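Local structure of AA9 family lytic polysaccharide monooxygenase B (Heterobasidion irregulare TC 32-1, 5NNS) at residues 156-161 / 213-218; 95-100 / 170-175; 76-81 / 128-133; 15-20 / 26-31. The protein cuts cellulose and related polysaccharides by oxidising their (1-4)-glycosidic links at C1, using one copper ion, a reductant and O2 or H2O2. One frame throughout, in Å; residues are numbered along the deposited sequence.

Contact 1 (156-161 / 213-218). With NAG (2-acetamido-2-deoxy-beta-D-glucopyranose), chain C; AKR (acrylic acid), chain N.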
# COMPACT_ATOMS: atom_id res chain seq x y z
N LEU A 156 0.53 -3.11 7.78
CA LEU A 156 1.04 -2.60 9.04
C LEU A 156 0.90 -3.74 10.04
O LEU A 156 -0.17 -3.96 10.59
CB LEU A 156 0.25 -1.36 9.48
CG LEU A 156 0.45 -0.85 10.91
CD1 LEU A 156 1.93 -0.69 11.25
CD2 LEU A 156 -0.30 0.46 11.14
N ALA A 157 1.99 -4.48 10.23
CA ALA A 157 2.05 -5.56 11.21
C ALA A 157 2.36 -4.98 12.58
O ALA A 157 3.37 -4.30 12.75
CB ALA A 157 3.10 -6.58 10.81
N ILE A 158 1.49 -5.25 13.56
CA ILE A 158 1.58 -4.68 14.91
C ILE A 158 1.65 -5.75 16.01
O ILE A 158 1.20 -5.55 17.14
CB ILE A 158 0.42 -3.68 15.17
CG1 ILE A 158 -0.95 -4.35 15.07
CG2 ILE A 158 0.51 -2.53 14.18
CD1 ILE A 158 -2.10 -3.44 15.44
N HIS A 159 2.25 -6.88 15.65
CA HIS A 159 2.46 -8.02 16.54
C HIS A 159 3.60 -7.82 17.55
O HIS A 159 3.66 -8.54 18.54
CB HIS A 159 2.71 -9.30 15.74
CG HIS A 159 3.88 -9.21 14.81
ND1 HIS A 159 3.79 -8.66 13.55
CD2 HIS A 159 5.18 -9.58 14.97
CE1 HIS A 159 4.98 -8.70 12.97
NE2 HIS A 159 5.83 -9.26 13.80
N THR A 160 4.51 -6.88 17.27
CA THR A 160 5.59 -6.53 18.22
C THR A 160 5.23 -5.26 18.98
O THR A 160 5.02 -4.22 18.36
CB THR A 160 6.93 -6.32 17.50
OG1 THR A 160 7.26 -7.50 16.78
CG2 THR A 160 8.06 -6.02 18.48
N SER A 161 5.17 -5.37 20.30
CA SER A 161 4.79 -4.27 21.20
C SER A 161 5.52 -2.96 20.91
O SER A 161 6.73 -2.89 21.04
CB SER A 161 5.08 -4.65 22.65
OG SER A 161 4.33 -5.79 23.00
N THR A 213 -11.55 -3.85 21.51
CA THR A 213 -12.23 -4.22 20.27
C THR A 213 -12.27 -3.09 19.22
O THR A 213 -12.86 -3.27 18.15
CB THR A 213 -13.67 -4.65 20.60
OG1 THR A 213 -14.32 -3.59 21.33
CG2 THR A 213 -13.66 -5.91 21.47
N ASN A 214 -11.66 -1.94 19.51
CA ASN A 214 -11.56 -0.83 18.55
C ASN A 214 -10.12 -0.66 18.07
O ASN A 214 -9.18 -0.84 18.84
CB ASN A 214 -12.08 0.50 19.14
CG ASN A 214 -11.27 1.00 20.33
OD1 ASN A 214 -11.30 0.38 21.40
ND2 ASN A 214 -10.55 2.11 20.15
N TYR A 215 -9.97 -0.31 16.80
CA TYR A 215 -8.67 0.03 16.24
C TYR A 215 -8.86 1.07 15.15
O TYR A 215 -9.37 0.77 14.08
CB TYR A 215 -7.99 -1.23 15.69
CG TYR A 215 -6.64 -0.97 15.04
CD1 TYR A 215 -5.47 -0.95 15.80
CD2 TYR A 215 -6.54 -0.77 13.66
CE1 TYR A 215 -4.24 -0.72 15.20
CE2 TYR A 215 -5.31 -0.54 13.06
CZ TYR A 215 -4.16 -0.52 13.83
OH TYR A 215 -2.94 -0.28 13.24
N THR A 216 -8.45 2.30 15.46
CA THR A 216 -8.43 3.38 14.50
C THR A 216 -7.27 3.14 13.55
O THR A 216 -6.10 3.14 13.96
CB THR A 216 -8.29 4.74 15.21
OG1 THR A 216 -9.42 4.93 16.07
CG2 THR A 216 -8.21 5.91 14.20
N ILE A 217 -7.59 2.88 12.29
CA ILE A 217 -6.57 2.61 11.30
C ILE A 217 -5.87 3.95 11.06
O ILE A 217 -6.54 4.96 10.90
CB ILE A 217 -7.14 2.05 9.97
CG1 ILE A 217 -7.89 0.74 10.22
CG2 ILE A 217 -6.00 1.80 8.98
CD1 ILE A 217 -8.78 0.32 9.07
N PRO A 218 -4.52 3.96 11.09
CA PRO A 218 -3.78 5.20 10.79
C PRO A 218 -4.05 5.73 9.39
O PRO A 218 -4.46 4.98 8.51
CB PRO A 218 -2.31 4.77 10.89
CG PRO A 218 -2.32 3.54 11.73
CD PRO A 218 -3.60 2.85 11.42
C1 NAG C . -9.77 2.73 21.20
C2 NAG C . -8.59 3.55 20.64
C3 NAG C . -8.01 4.50 21.68
C4 NAG C . -9.10 5.41 22.23
C5 NAG C . -10.19 4.55 22.86
C6 NAG C . -11.34 5.44 23.34
C7 NAG C . -7.12 2.53 18.95
C8 NAG C . -5.97 1.60 18.71
N2 NAG C . -7.50 2.68 20.22
O3 NAG C . -6.97 5.26 21.07
O4 NAG C . -8.57 6.32 23.20
O5 NAG C . -10.69 3.58 21.92
O6 NAG C . -12.41 4.63 23.84
O7 NAG C . -7.67 3.10 18.02
CA AKR N . -10.86 5.88 9.39
CB AKR N . -11.57 6.84 9.96
C AKR N . -9.39 6.03 9.17
O AKR N . -8.81 7.07 9.54
OXT AKR N . -8.76 5.10 8.63
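Two first torsions set up this meeting. In Y215, chi1 of 178° puts CG opposite the backbone N and sends the phenol ring toward strand 147-157, while in I158, chi1 of 61° places CG1 between the backbone N and the carbonyl carbon, from where the extended chain carries CD1 to that ring. The two side chains come from opposite directions, CD1 of I158 ending 3.5 Å from CE1 of Y215. L156 crosses the phenol obliquely: its CD2 lies 3.5 Å from Y215 OH and reaches the proline ring, 3.7 Å from P218 CG. W124 packs edge-to-face with the Y215 ring.

N214 carries its N-linked glycan through ND2. The acetamide of that sugar folds back over the chain, and the N of T216 donates to its O7 at 2.8 Å, nearly straight at 171°. The methyl C8 then sits 3.9 Å from CD1 of Y215.

The contact ties L156 and I158, on and next to strand 147-157 of the AA9 beta-sandwich, to the long C-terminal loop. Between these two segments only methyl groups, a proline ring and a phenol meet, which implies that the contact itself rests on shape, while the Y215 hydroxyl, which ends among the methyls, is satisfied by a hydrogen bond to the O of G201.

Contact 2 (95-100 / 170-175). With NA (sodium ion), chain P.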
# COMPACT_ATOMS: atom_id res chain seq x y z
N ASP A 95 4.83 12.41 -15.47
CA ASP A 95 5.32 11.03 -15.64
C ASP A 95 5.59 10.43 -14.26
O ASP A 95 6.25 11.06 -13.43
CB ASP A 95 6.59 11.05 -16.50
CG ASP A 95 7.06 9.65 -16.92
OD1 ASP A 95 6.26 8.68 -16.86
OD2 ASP A 95 8.22 9.52 -17.36
N CYS A 96 5.09 9.22 -14.01
CA CYS A 96 5.36 8.51 -12.73
C CYS A 96 6.82 8.07 -12.61
O CYS A 96 7.40 8.12 -11.53
CB CYS A 96 4.46 7.29 -12.56
SG CYS A 96 2.72 7.64 -12.29
N THR A 97 7.39 7.66 -13.74
CA THR A 97 8.78 7.22 -13.81
C THR A 97 9.77 8.25 -13.26
O THR A 97 10.76 7.88 -12.62
CB THR A 97 9.14 6.86 -15.28
OG1 THR A 97 8.11 6.04 -15.84
CG2 THR A 97 10.47 6.13 -15.38
N THR A 98 9.49 9.54 -13.48
CA THR A 98 10.35 10.63 -13.01
C THR A 98 9.86 11.31 -11.71
O THR A 98 10.50 12.24 -11.22
CB THR A 98 10.51 11.71 -14.11
OG1 THR A 98 9.25 12.34 -14.36
CG2 THR A 98 11.01 11.08 -15.40
N ALA A 99 8.74 10.84 -11.16
CA ALA A 99 8.13 11.46 -9.98
C ALA A 99 8.83 11.03 -8.70
O ALA A 99 9.16 9.86 -8.54
CB ALA A 99 6.65 11.10 -9.90
N THR A 100 9.06 11.98 -7.80
CA THR A 100 9.51 11.69 -6.43
C THR A 100 8.26 11.33 -5.62
O THR A 100 7.38 12.19 -5.42
CB THR A 100 10.24 12.91 -5.80
OG1 THR A 100 11.35 13.28 -6.63
CG2 THR A 100 10.78 12.58 -4.42
N CYS A 170 4.90 -0.01 -4.31
CA CYS A 170 4.25 0.88 -5.28
C CYS A 170 4.30 0.30 -6.68
O CYS A 170 5.28 -0.32 -7.07
CB CYS A 170 4.95 2.23 -5.30
SG CYS A 170 4.65 3.21 -3.81
N ALA A 171 3.23 0.53 -7.44
CA ALA A 171 3.14 0.17 -8.86
C ALA A 171 2.68 1.38 -9.66
O ALA A 171 1.84 2.14 -9.19
CB ALA A 171 2.17 -0.98 -9.04
N GLN A 172 3.24 1.56 -10.86
CA GLN A 172 2.84 2.67 -11.74
C GLN A 172 1.65 2.26 -12.61
O GLN A 172 1.66 1.20 -13.22
CB GLN A 172 4.01 3.12 -12.62
CG GLN A 172 5.16 3.72 -11.83
CD GLN A 172 6.23 4.40 -12.68
OE1 GLN A 172 7.27 4.80 -12.15
NE2 GLN A 172 5.99 4.54 -13.97
N LEU A 173 0.63 3.12 -12.64
CA LEU A 173 -0.54 2.90 -13.49
C LEU A 173 -0.75 4.07 -14.45
O LEU A 173 -0.34 5.20 -14.17
CB LEU A 173 -1.81 2.74 -12.66
CG LEU A 173 -1.86 1.72 -11.53
CD1 LEU A 173 -3.20 1.82 -10.83
CD2 LEU A 173 -1.62 0.31 -12.06
N ILE A 174 -1.39 3.78 -15.58
CA ILE A 174 -2.02 4.79 -16.42
C ILE A 174 -3.52 4.52 -16.32
O ILE A 174 -4.00 3.49 -16.79
CB ILE A 174 -1.53 4.71 -17.89
CG1 ILE A 174 -0.01 4.95 -17.95
CG2 ILE A 174 -2.25 5.75 -18.75
CD1 ILE A 174 0.63 4.62 -19.29
N VAL A 175 -4.24 5.43 -15.67
CA VAL A 175 -5.68 5.29 -15.47
C VAL A 175 -6.40 5.97 -16.63
O VAL A 175 -6.17 7.15 -16.90
CB VAL A 175 -6.12 5.89 -14.12
CG1 VAL A 175 -7.64 5.86 -13.96
CG2 VAL A 175 -5.47 5.12 -12.98
NA NA P . 5.36 6.40 -17.34
O HOH W 1 3.76 7.93 -16.00
O HOH W 2 5.05 4.36 -18.35
O HOH W 3 5.07 6.73 -19.63
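The flat group here is the amide of Q172, with C96 lying over one of its faces: CB of C96 sits 3.4 Å from CD of Q172. In the plane of the same amide, only 2° out of it, is OG1 of T97, which accepts from NE2 of Q172 at 3.2 Å along an almost perfectly straight N-H line of 178°. The contact joins strand 165-176 of the AA9 beta-sandwich to a type I beta turn running from C96 to A99, closed by A99 N donating to C96 O at 3.1 Å.

Chi1 of -65° swings CG of Q172 opposite its carbonyl carbon, and from there the chain runs extended, carrying the amide under the turn. Both ends of the amide have further partners: OE1 accepts from NE of R31, and NE2 also gives a hydrogen bond to OG of S62. Bonded at both ends and with C96 CB against one face, the buried group is fixed in its rotation, and the nearby guanidinium would tend to polarise its carbonyl. A leucine at Q172 would probably leave T97 OG1 and S62 OG without this amide N-H and R31 NE without this acceptor.

The turn itself is braced by the C92-C96 disulfide. Next to the turn a sodium ion binds D95 through OD1 at 2.5 Å, together with three waters. One of them, 2.6 Å from the sodium, also accepts from the backbone N of C96 at 2.7 Å.

Contact 3 (76-81 / 128-133). With CU (copper (II) ion), chain E; NAG (2-acetamido-2-deoxy-beta-D-glucopyranose), chain D; GOL (glycerol), chain M.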
# COMPACT_ATOMS: atom_id res chain seq x y z
N ASN A 76 4.20 -12.92 -1.03
CA ASN A 76 4.79 -14.18 -0.58
C ASN A 76 3.85 -14.86 0.42
O ASN A 76 2.81 -14.31 0.80
CB ASN A 76 6.16 -13.93 0.07
CG ASN A 76 6.09 -12.94 1.23
OD1 ASN A 76 5.59 -11.82 1.08
ND2 ASN A 76 6.59 -13.35 2.39
N GLN A 77 4.21 -16.07 0.85
CA GLN A 77 3.49 -16.72 1.95
C GLN A 77 3.68 -15.89 3.23
O GLN A 77 4.65 -16.10 3.98
CB GLN A 77 3.94 -18.16 2.13
CG GLN A 77 3.47 -19.04 0.98
CD GLN A 77 3.96 -20.46 1.07
OE1 GLN A 77 4.84 -20.78 1.87
NE2 GLN A 77 3.38 -21.33 0.26
N TRP A 78 2.76 -14.95 3.43
CA TRP A 78 2.91 -13.88 4.40
C TRP A 78 2.82 -14.43 5.82
O TRP A 78 1.84 -15.12 6.14
CB TRP A 78 1.86 -12.79 4.15
CG TRP A 78 2.01 -11.60 5.02
CD1 TRP A 78 1.18 -11.22 6.02
CD2 TRP A 78 3.06 -10.63 4.97
NE1 TRP A 78 1.66 -10.07 6.62
CE2 TRP A 78 2.81 -9.69 5.99
CE3 TRP A 78 4.20 -10.48 4.18
CZ2 TRP A 78 3.65 -8.60 6.23
CZ3 TRP A 78 5.03 -9.39 4.41
CH2 TRP A 78 4.76 -8.47 5.44
N PRO A 79 3.84 -14.17 6.66
CA PRO A 79 3.90 -14.78 8.00
C PRO A 79 3.15 -14.07 9.13
O PRO A 79 3.03 -14.63 10.21
CB PRO A 79 5.40 -14.78 8.31
CG PRO A 79 5.91 -13.57 7.58
CD PRO A 79 5.10 -13.47 6.33
N HIS A 80 2.65 -12.85 8.91
CA HIS A 80 2.02 -12.09 9.97
C HIS A 80 0.51 -11.96 9.77
O HIS A 80 0.03 -11.92 8.65
CB HIS A 80 2.69 -10.73 10.10
CG HIS A 80 4.16 -10.84 10.31
ND1 HIS A 80 4.71 -11.63 11.31
CD2 HIS A 80 5.21 -10.31 9.64
CE1 HIS A 80 6.03 -11.55 11.25
NE2 HIS A 80 6.36 -10.76 10.25
N THR A 81 -0.22 -11.95 10.88
CA THR A 81 -1.68 -12.01 10.85
C THR A 81 -2.39 -10.86 11.58
O THR A 81 -3.61 -10.75 11.47
CB THR A 81 -2.15 -13.35 11.43
OG1 THR A 81 -1.52 -13.56 12.70
CG2 THR A 81 -1.77 -14.47 10.50
N GLN A 128 -7.05 -11.95 6.74
CA GLN A 128 -7.87 -12.20 5.55
C GLN A 128 -7.01 -12.28 4.28
O GLN A 128 -7.27 -13.11 3.42
CB GLN A 128 -8.95 -11.12 5.40
CG GLN A 128 -10.05 -11.21 6.45
CD GLN A 128 -11.06 -10.07 6.34
OE1 GLN A 128 -10.71 -8.95 5.98
NE2 GLN A 128 -12.32 -10.36 6.67
N LEU A 129 -6.01 -11.41 4.18
CA LEU A 129 -5.05 -11.41 3.07
C LEU A 129 -4.34 -12.77 2.95
O LEU A 129 -4.30 -13.36 1.87
CB LEU A 129 -4.03 -10.29 3.26
CG LEU A 129 -2.96 -10.01 2.19
CD1 LEU A 129 -2.62 -8.54 2.22
CD2 LEU A 129 -1.70 -10.85 2.36
N VAL A 130 -3.82 -13.27 4.06
CA VAL A 130 -3.14 -14.58 4.11
C VAL A 130 -4.10 -15.68 3.64
O VAL A 130 -3.75 -16.50 2.79
CB VAL A 130 -2.60 -14.89 5.52
CG1 VAL A 130 -2.08 -16.32 5.62
CG2 VAL A 130 -1.49 -13.91 5.92
N ALA A 131 -5.32 -15.67 4.19
CA ALA A 131 -6.35 -16.68 3.88
C ALA A 131 -6.82 -16.67 2.44
O ALA A 131 -7.26 -17.70 1.93
CB ALA A 131 -7.54 -16.50 4.81
N ASN A 132 -6.73 -15.51 1.78
CA ASN A 132 -7.11 -15.35 0.38
C ASN A 132 -5.89 -15.52 -0.53
O ASN A 132 -5.59 -14.64 -1.34
CB ASN A 132 -7.77 -13.97 0.18
CG ASN A 132 -8.23 -13.73 -1.25
OD1 ASN A 132 -8.73 -14.64 -1.91
ND2 ASN A 132 -8.04 -12.51 -1.73
N ASN A 133 -5.19 -16.65 -0.40
CA ASN A 133 -4.02 -16.97 -1.24
C ASN A 133 -2.94 -15.87 -1.18
O ASN A 133 -2.33 -15.53 -2.19
CB ASN A 133 -4.49 -17.21 -2.69
CG ASN A 133 -3.40 -17.80 -3.59
OD1 ASN A 133 -2.59 -18.61 -3.15
ND2 ASN A 133 -3.40 -17.38 -4.86
CU CU E . 8.13 -10.11 9.28
C1 NAG D . -2.47 -17.79 -5.89
C2 NAG D . -3.19 -17.90 -7.23
C3 NAG D . -2.22 -18.21 -8.35
C4 NAG D . -1.04 -17.24 -8.37
C5 NAG D . -0.43 -17.10 -6.97
C6 NAG D . 0.62 -16.00 -6.94
C7 NAG D . -5.54 -18.68 -7.07
C8 NAG D . -6.43 -19.89 -7.03
N2 NAG D . -4.23 -18.93 -7.17
O3 NAG D . -2.95 -18.12 -9.58
O4 NAG D . -0.03 -17.71 -9.27
O5 NAG D . -1.45 -16.80 -6.02
O6 NAG D . 1.23 -15.96 -5.65
O7 NAG D . -6.03 -17.55 -7.03
C1 GOL M . 0.55 -18.25 -2.86
O1 GOL M . -0.27 -17.39 -2.06
C2 GOL M . 1.81 -18.61 -2.09
O2 GOL M . 2.06 -20.02 -2.21
C3 GOL M . 3.01 -17.83 -2.64
O3 GOL M . 2.79 -16.42 -2.52
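The copper ion is held by NE2 of H80 at 2.1 Å, and the backbone O of this same histidine rests 3.7 Å from CG2 of V130 on helix 125-131. That one methyl does most of the touching: it also lies 3.5 Å from the O of W78, and it comes up to the indole at the edge, in the ring plane, 3.8 Å from CD1 of W78. The valine and tryptophan side chains cross at about a right angle. With chi1 of -175°, CG of W78 is turned away from the backbone N, and the indole runs inward past the helix; nearer the backbone, CB of W78 keeps a looser 4.4 Å from CD2 of L129.

One face of the indole is packed by its own loop: CD of P79 stands 3.5 Å above the ring plane of W78, displaced toward the rim, with CD2 of H80 over the same face. Y167, another residue of the metal site, meets W78 edge-to-face.

This loop supplies the second histidine of the histidine brace, the copper site of lytic polysaccharide monooxygenases; H1 supplies its amino group and ring. N76, in the second shell, probably steadies that N-terminus, its ND2 bonded to the O of H1 and its OD1 to the N of G3. The H80 ring stacks on H159, which probably takes part in O2 binding.

Beyond the helix end, N133 is N-glycosylated through ND2. A glycerol, probably from the crystallisation liquor, lies between N133 and Q77, accepting at O2 from NE2 of Q77 at 3.1 Å.

Contact 4 (15-20 / 26-31)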
# COMPACT_ATOMS: atom_id res chain seq x y z
N ASN A 15 4.65 -8.95 -13.39
CA ASN A 15 5.74 -9.27 -12.47
C ASN A 15 6.09 -8.02 -11.67
O ASN A 15 5.96 -6.90 -12.17
CB ASN A 15 6.99 -9.76 -13.23
CG ASN A 15 7.67 -8.66 -14.04
OD1 ASN A 15 7.15 -8.21 -15.06
ND2 ASN A 15 8.84 -8.21 -13.57
N GLY A 16 6.49 -8.21 -10.41
CA GLY A 16 6.99 -7.13 -9.56
C GLY A 16 8.51 -7.11 -9.55
O GLY A 16 9.15 -7.89 -10.26
N PHE A 17 9.08 -6.22 -8.74
CA PHE A 17 10.52 -6.18 -8.53
C PHE A 17 10.94 -7.40 -7.70
O PHE A 17 10.18 -7.86 -6.86
CB PHE A 17 10.93 -4.89 -7.80
CG PHE A 17 12.41 -4.65 -7.78
CD1 PHE A 17 13.05 -4.08 -8.87
CD2 PHE A 17 13.17 -5.03 -6.68
CE1 PHE A 17 14.41 -3.87 -8.87
CE2 PHE A 17 14.54 -4.81 -6.66
CZ PHE A 17 15.16 -4.24 -7.76
N VAL A 18 12.15 -7.91 -7.96
CA VAL A 18 12.73 -9.01 -7.19
C VAL A 18 13.73 -8.42 -6.18
O VAL A 18 14.81 -7.98 -6.58
CB VAL A 18 13.43 -10.06 -8.09
CG1 VAL A 18 14.05 -11.17 -7.25
CG2 VAL A 18 12.44 -10.65 -9.09
N PRO A 19 13.38 -8.40 -4.88
CA PRO A 19 14.32 -7.85 -3.89
C PRO A 19 15.61 -8.66 -3.74
O PRO A 19 15.66 -9.83 -4.12
CB PRO A 19 13.52 -7.86 -2.58
CG PRO A 19 12.41 -8.82 -2.81
CD PRO A 19 12.08 -8.73 -4.27
N TYR A 20 16.64 -8.01 -3.20
CA TYR A 20 17.98 -8.58 -3.00
C TYR A 20 18.81 -8.78 -4.27
O TYR A 20 20.02 -8.93 -4.19
CB TYR A 20 17.95 -9.90 -2.20
CG TYR A 20 17.25 -9.81 -0.88
CD1 TYR A 20 17.92 -9.35 0.24
CD2 TYR A 20 15.91 -10.19 -0.74
CE1 TYR A 20 17.29 -9.27 1.47
CE2 TYR A 20 15.26 -10.11 0.49
CZ TYR A 20 15.96 -9.66 1.59
OH TYR A 20 15.32 -9.57 2.81
N GLN A 26 16.25 -5.68 -14.36
CA GLN A 26 14.86 -5.92 -13.96
C GLN A 26 13.94 -4.94 -14.69
O GLN A 26 14.34 -3.81 -14.99
CB GLN A 26 14.69 -5.79 -12.44
CG GLN A 26 15.55 -6.78 -11.65
CD GLN A 26 15.01 -7.07 -10.25
OE1 GLN A 26 13.83 -7.37 -10.08
NE2 GLN A 26 15.89 -7.01 -9.26
N SER A 27 12.74 -5.39 -15.01
CA SER A 27 11.74 -4.57 -15.68
C SER A 27 10.37 -4.90 -15.12
O SER A 27 9.94 -6.06 -15.16
CB SER A 27 11.79 -4.79 -17.19
OG SER A 27 11.13 -3.73 -17.86
N THR A 28 9.69 -3.90 -14.58
CA THR A 28 8.41 -4.10 -13.92
C THR A 28 7.62 -2.81 -13.81
O THR A 28 8.18 -1.71 -13.89
CB THR A 28 8.59 -4.72 -12.51
OG1 THR A 28 7.35 -4.66 -11.78
CG2 THR A 28 9.67 -4.00 -11.71
N ILE A 29 6.31 -2.95 -13.61
CA ILE A 29 5.47 -1.81 -13.23
C ILE A 29 5.76 -1.32 -11.81
O ILE A 29 5.42 -0.18 -11.47
CB ILE A 29 3.95 -2.11 -13.39
CG1 ILE A 29 3.48 -3.25 -12.47
CG2 ILE A 29 3.63 -2.40 -14.85
CD1 ILE A 29 1.98 -3.30 -12.32
N GLN A 30 6.38 -2.17 -11.00
CA GLN A 30 6.62 -1.90 -9.59
C GLN A 30 7.89 -1.08 -9.36
O GLN A 30 8.88 -1.25 -10.06
CB GLN A 30 6.73 -3.22 -8.84
CG GLN A 30 6.34 -3.12 -7.38
CD GLN A 30 6.46 -4.42 -6.64
OE1 GLN A 30 7.42 -5.18 -6.86
NE2 GLN A 30 5.51 -4.69 -5.75
N ARG A 31 7.83 -0.19 -8.37
CA ARG A 31 9.01 0.55 -7.91
C ARG A 31 9.95 -0.37 -7.14
O ARG A 31 9.50 -1.35 -6.52
CB ARG A 31 8.62 1.75 -7.04
CG ARG A 31 7.93 2.89 -7.77
CD ARG A 31 8.75 3.38 -8.95
NE ARG A 31 8.40 4.74 -9.37
CZ ARG A 31 8.87 5.87 -8.83
NH1 ARG A 31 9.74 5.85 -7.82
NH2 ARG A 31 8.47 7.04 -9.31
O HOH W 4 5.50 -5.56 -14.39
O HOH W 5 11.64 -7.56 -11.69
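Q26 reaches across to F17 and V18. CB runs 4.1 Å from CE1 of F17; CG lies opposite the carbonyl carbon (chi1 -60°), beside the same ring atom, and the chain runs extended beyond it. From CD outward the amide is stacked on the phenyl, the planes 17° apart, with NE2 3.2 Å above the ring plane of F17. OE1 takes the N of V18 on an in-plane lone pair at 2.8 Å, and accepts from a water that also donates to G16 O. NE2 returns a bond to the O of V18 at 3.0 Å and also reaches T22 O. An alanine at Q26 would take the amide off one face of F17 and would probably cost V18 these two bonds.

Q30 OE1 accepts from F17 N at 2.7 Å, while N15 ND2 donates to S27 O at 2.9 Å. T28 OG1 donates to N15 O at 2.7 Å and accepts from Q30 N at 2.8 Å.

That last bond makes an ST turn, and the two glutamines supply hydrogen-bond partners to backbone groups, as neighbouring main chain would in a sheet, within an irregular loop of the AA9 fold whose Y20 binds the glucan chain.

Contacts 1 and 3 lie near the copper site, their centres about 16 Å apart, and touch where CE1 of H159 approaches ND1 of H80. Contacts 2 and 4 form a second pair, centres about 14 Å apart, joined where 26-31 runs against strand 165-176. The centre of contact 1 lies about 29 Å from each of theirs, across the centre of the chain. Strands 147-157 and 165-176, used by contacts 1 and 2, are neighbours in the mixed sheet. Contact 4 closes first along the chain; contact 2 interleaves with both 3 and 1, while 3 closes before 1 opens. The copper-binding loop and the glucan-binding loop thus stand at separate places on one sandwich.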